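Local atomic coordinates of ARO (armadillo repeats only protein) (Plasmodium falciparum Santa Lucia, PDB entry 5EWP), a protein that probably acts as an armadillo-repeat binding scaffold in the translocation and attachment of rhoptries to the apical pole of the malaria parasite. Residues Arg153-Lys163 / His200-Asp208. Residues are numbered along the deposited sequence; the frame is centred on the assembly and turned at random.
Sequences RNIFVLDKKYK and HLEDFILND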
loop_
_atom_site.group_PDB
_atom_site.type_symbol
_atom_site.label_atom_id
_atom_site.label_comp_id
_atom_site.label_asym_id
_atom_site.label_seq_id
_atom_site.Cartn_x
_atom_site.Cartn_y
_atom_site.Cartn_z
ATOM N N ARG A 153 7.524 -0.736 0.328
ATOM C CA ARG A 153 8.636 -1.054 1.223
ATOM C C ARG A 153 8.633 -2.531 1.587
ATOM O O ARG A 153 9.693 -3.178 1.604
ATOM C CB ARG A 153 8.583 -0.193 2.480
ATOM C CG ARG A 153 9.637 -0.560 3.547
ATOM C CD ARG A 153 9.072 -1.522 4.581
ATOM N NE ARG A 153 10.100 -1.984 5.514
ATOM C CZ ARG A 153 9.979 -3.071 6.263
ATOM N NH1 ARG A 153 8.886 -3.809 6.178
ATOM N NH2 ARG A 153 10.951 -3.422 7.096
ATOM N N ASN A 154 7.451 -3.064 1.888
ATOM C CA ASN A 154 7.364 -4.479 2.273
ATOM C C ASN A 154 7.871 -5.376 1.158
ATOM O O ASN A 154 8.471 -6.433 1.413
ATOM C CB ASN A 154 5.928 -4.849 2.676
ATOM C CG ASN A 154 5.518 -4.230 4.022
ATOM O OD1 ASN A 154 6.360 -3.747 4.772
ATOM N ND2 ASN A 154 4.228 -4.270 4.332
ATOM N N ILE A 155 7.660 -4.942 -0.080
ATOM C CA ILE A 155 8.199 -5.648 -1.240
ATOM C C ILE A 155 9.699 -5.406 -1.416
ATOM O O ILE A 155 10.459 -6.377 -1.514
ATOM C CB ILE A 155 7.460 -5.235 -2.542
ATOM C CG1 ILE A 155 6.012 -5.727 -2.488
ATOM C CG2 ILE A 155 8.148 -5.794 -3.779
ATOM C CD1 ILE A 155 5.074 -4.989 -3.473
ATOM N N PHE A 156 10.153 -4.148 -1.462
ATOM C CA PHE A 156 11.524 -3.952 -1.946
ATOM C C PHE A 156 12.592 -4.342 -0.924
ATOM O O PHE A 156 13.733 -4.573 -1.309
ATOM C CB PHE A 156 11.786 -2.513 -2.492
ATOM C CG PHE A 156 11.709 -1.367 -1.483
ATOM C CD1 PHE A 156 12.522 -1.308 -0.361
ATOM C CD2 PHE A 156 10.887 -0.272 -1.749
ATOM C CE1 PHE A 156 12.465 -0.223 0.511
ATOM C CE2 PHE A 156 10.831 0.807 -0.890
ATOM C CZ PHE A 156 11.612 0.844 0.232
ATOM N N VAL A 157 12.250 -4.456 0.356
ATOM C CA VAL A 157 13.290 -4.845 1.320
ATOM C C VAL A 157 13.766 -6.284 1.123
ATOM O O VAL A 157 14.836 -6.658 1.611
ATOM C CB VAL A 157 12.836 -4.690 2.775
ATOM C CG1 VAL A 157 12.566 -3.227 3.093
ATOM C CG2 VAL A 157 11.618 -5.543 3.069
ATOM N N LEU A 158 13.011 -7.078 0.375
ATOM C CA LEU A 158 13.310 -8.505 0.247
ATOM C C LEU A 158 14.430 -8.836 -0.745
ATOM O O LEU A 158 15.063 -9.896 -0.642
ATOM C CB LEU A 158 12.036 -9.253 -0.150
ATOM C CG LEU A 158 10.926 -9.250 0.900
ATOM C CD1 LEU A 158 9.726 -9.996 0.339
ATOM C CD2 LEU A 158 11.397 -9.887 2.206
ATOM N N ASP A 159 14.714 -7.931 -1.674
ATOM C CA ASP A 159 15.646 -8.244 -2.758
ATOM C C ASP A 159 16.256 -6.983 -3.368
ATOM O O ASP A 159 15.556 -6.017 -3.667
ATOM C CB ASP A 159 14.920 -9.062 -3.825
ATOM C CG ASP A 159 15.847 -9.755 -4.795
ATOM O OD1 ASP A 159 16.806 -9.139 -5.304
ATOM O OD2 ASP A 159 15.591 -10.948 -5.062
ATOM N N LYS A 160 17.570 -6.990 -3.546
ATOM C CA LYS A 160 18.240 -5.856 -4.170
ATOM C C LYS A 160 17.674 -5.529 -5.552
ATOM O O LYS A 160 17.602 -4.354 -5.948
ATOM C CB LYS A 160 19.745 -6.117 -4.274
ATOM C CG LYS A 160 20.498 -4.952 -4.875
ATOM C CD LYS A 160 21.999 -5.219 -4.946
ATOM C CE LYS A 160 22.714 -4.022 -5.549
ATOM N NZ LYS A 160 24.193 -4.146 -5.502
ATOM N N LYS A 161 17.277 -6.561 -6.299
ATOM C CA LYS A 161 16.698 -6.330 -7.620
ATOM C C LYS A 161 15.368 -5.592 -7.522
ATOM O O LYS A 161 15.016 -4.818 -8.418
ATOM C CB LYS A 161 16.508 -7.642 -8.377
ATOM C CG LYS A 161 17.824 -8.301 -8.777
ATOM C CD LYS A 161 17.588 -9.669 -9.381
ATOM C CE LYS A 161 18.755 -10.091 -10.256
ATOM N NZ LYS A 161 18.858 -9.220 -11.465
ATOM N N TYR A 162 14.639 -5.817 -6.430
ATOM C CA TYR A 162 13.346 -5.136 -6.247
ATOM C C TYR A 162 13.585 -3.651 -5.980
ATOM O O TYR A 162 12.858 -2.788 -6.489
ATOM C CB TYR A 162 12.538 -5.749 -5.103
ATOM C CG TYR A 162 12.161 -7.203 -5.277
ATOM C CD1 TYR A 162 12.445 -7.899 -6.453
ATOM C CD2 TYR A 162 11.506 -7.881 -4.254
ATOM C CE1 TYR A 162 12.098 -9.263 -6.591
ATOM C CE2 TYR A 162 11.153 -9.222 -4.379
ATOM C CZ TYR A 162 11.446 -9.902 -5.544
ATOM O OH TYR A 162 11.083 -11.229 -5.629
ATOM N N LYS A 163 14.614 -3.359 -5.185
ATOM C CA LYS A 163 15.013 -1.978 -4.914
ATOM C C LYS A 163 15.454 -1.271 -6.191
ATOM O O LYS A 163 15.119 -0.104 -6.404
ATOM C CB LYS A 163 16.132 -1.925 -3.872
ATOM C CG LYS A 163 15.687 -2.299 -2.466
ATOM C CD LYS A 163 16.858 -2.320 -1.510
ATOM C CE LYS A 163 16.419 -2.575 -0.081
ATOM N NZ LYS A 163 17.618 -2.544 0.820
ATOM N N HIS A 200 11.106 4.150 5.593
ATOM C CA HIS A 200 11.138 3.480 4.300
ATOM C C HIS A 200 12.453 3.763 3.565
ATOM O O HIS A 200 13.046 2.868 2.967
ATOM C CB HIS A 200 9.946 3.910 3.430
ATOM C CG HIS A 200 8.605 3.552 4.001
ATOM N ND1 HIS A 200 8.419 2.505 4.881
ATOM C CD2 HIS A 200 7.381 4.114 3.820
ATOM C CE1 HIS A 200 7.139 2.429 5.206
ATOM N NE2 HIS A 200 6.489 3.398 4.581
ATOM N N LEU A 201 12.891 5.021 3.593
ATOM C CA LEU A 201 14.127 5.407 2.930
ATOM C C LEU A 201 15.337 4.704 3.543
ATOM O O LEU A 201 16.213 4.232 2.823
ATOM C CB LEU A 201 14.299 6.926 2.985
ATOM C CG LEU A 201 13.327 7.683 2.075
ATOM C CD1 LEU A 201 13.301 9.176 2.419
ATOM C CD2 LEU A 201 13.687 7.461 0.606
ATOM N N GLU A 202 15.366 4.610 4.868
ATOM C CA GLU A 202 16.420 3.862 5.537
ATOM C C GLU A 202 16.420 2.401 5.087
ATOM O O GLU A 202 17.483 1.832 4.811
ATOM C CB GLU A 202 16.263 3.949 7.057
ATOM C CG GLU A 202 16.581 5.319 7.632
ATOM C CD GLU A 202 16.521 5.346 9.149
ATOM O OE1 GLU A 202 15.683 4.617 9.725
ATOM O OE2 GLU A 202 17.310 6.097 9.766
ATOM N N ASP A 203 15.232 1.799 5.005
ATOM C CA ASP A 203 15.118 0.399 4.608
ATOM C C ASP A 203 15.549 0.165 3.170
ATOM O O ASP A 203 15.999 -0.927 2.813
ATOM C CB ASP A 203 13.682 -0.098 4.823
ATOM C CG ASP A 203 13.342 -0.237 6.298
ATOM O OD1 ASP A 203 14.275 -0.117 7.130
ATOM O OD2 ASP A 203 12.169 -0.482 6.635
ATOM N N PHE A 204 15.406 1.195 2.347
ATOM C CA PHE A 204 15.898 1.165 0.977
ATOM C C PHE A 204 17.429 1.189 0.960
ATOM O O PHE A 204 18.063 0.428 0.238
ATOM C CB PHE A 204 15.353 2.362 0.184
ATOM C CG PHE A 204 15.763 2.379 -1.260
ATOM C CD1 PHE A 204 15.092 1.605 -2.189
ATOM C CD2 PHE A 204 16.803 3.185 -1.692
ATOM C CE1 PHE A 204 15.459 1.613 -3.533
ATOM C CE2 PHE A 204 17.171 3.216 -3.028
ATOM C CZ PHE A 204 16.504 2.426 -3.956
ATOM N N ILE A 205 18.009 2.079 1.756
ATOM C CA ILE A 205 19.458 2.281 1.744
ATOM C C ILE A 205 20.180 1.072 2.326
ATOM O O ILE A 205 21.244 0.691 1.839
ATOM C CB ILE A 205 19.855 3.549 2.534
ATOM C CG1 ILE A 205 19.340 4.806 1.824
ATOM C CG2 ILE A 205 21.381 3.630 2.735
ATOM C CD1 ILE A 205 19.285 6.024 2.718
ATOM N N LEU A 206 19.591 0.467 3.352
ATOM C CA LEU A 206 20.254 -0.597 4.101
ATOM C C LEU A 206 19.869 -1.997 3.640
ATOM O O LEU A 206 18.706 -2.270 3.339
ATOM C CB LEU A 206 19.942 -0.455 5.590
ATOM C CG LEU A 206 20.315 0.899 6.193
ATOM C CD1 LEU A 206 19.767 1.041 7.608
ATOM C CD2 LEU A 206 21.832 1.088 6.157
ATOM N N ASN A 207 20.865 -2.879 3.610
ATOM C CA ASN A 207 20.633 -4.311 3.478
ATOM C C ASN A 207 21.067 -4.946 4.783
ATOM O O ASN A 207 22.263 -5.083 5.042
ATOM C CB ASN A 207 21.402 -4.902 2.296
ATOM C CG ASN A 207 21.213 -6.401 2.170
ATOM O OD1 ASN A 207 20.441 -7.006 2.911
ATOM N ND2 ASN A 207 21.943 -7.012 1.252
ATOM N N ASP A 208 20.084 -5.306 5.607
ATOM C CA ASP A 208 20.321 -5.833 6.952
ATOM C C ASP A 208 21.369 -5.034 7.722
ATOM O O ASP A 208 22.336 -5.601 8.217
ATOM C CB ASP A 208 20.733 -7.313 6.880
#
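Lys163 reaches across to the C-terminal end of helix 192-205 and hands its ammonium group to three backbone carbonyls, two in the last turn and Leu206 O just beyond it. Lys163 NZ lies 2.8 Å from Leu206 O, above its carbonyl plane. Asp203 O is met in plane, at 3.0 Å from Lys163 NZ, and Phe204 O from above. The ammonium thus sits where these carbonyls converge, and they probably stabilise its positive charge. The chain, extended beyond CG, slides past Phe204, with Lys163 CB 3.6 Å from Phe204 CE1.

Beside it the packing is tight: Phe204 turns its edge to one face of Phe156, the planes 87° apart, while Arg153 CA covers the opposite face. Phe156 CZ points at His200 O, 3.7 Å away.

The looser, more exposed side belongs to Arg153. Bent at chi2 (-94°), it passes His200 ND1, and Arg153 NE forms a salt bridge with Asp203 OD2 at 2.8 Å, on the anti side and tilted out of the carboxylate plane; Arg153 NH2 adds a weak bond to the same oxygen. Asn154 OD1 takes NH1 and steadies the guanidinium.

The contact joins helices 142-156 and 160-168 to helix 192-205 in the armadillo-type stack, with Phe215 of helix 213-220 touching Lys163 and Phe204.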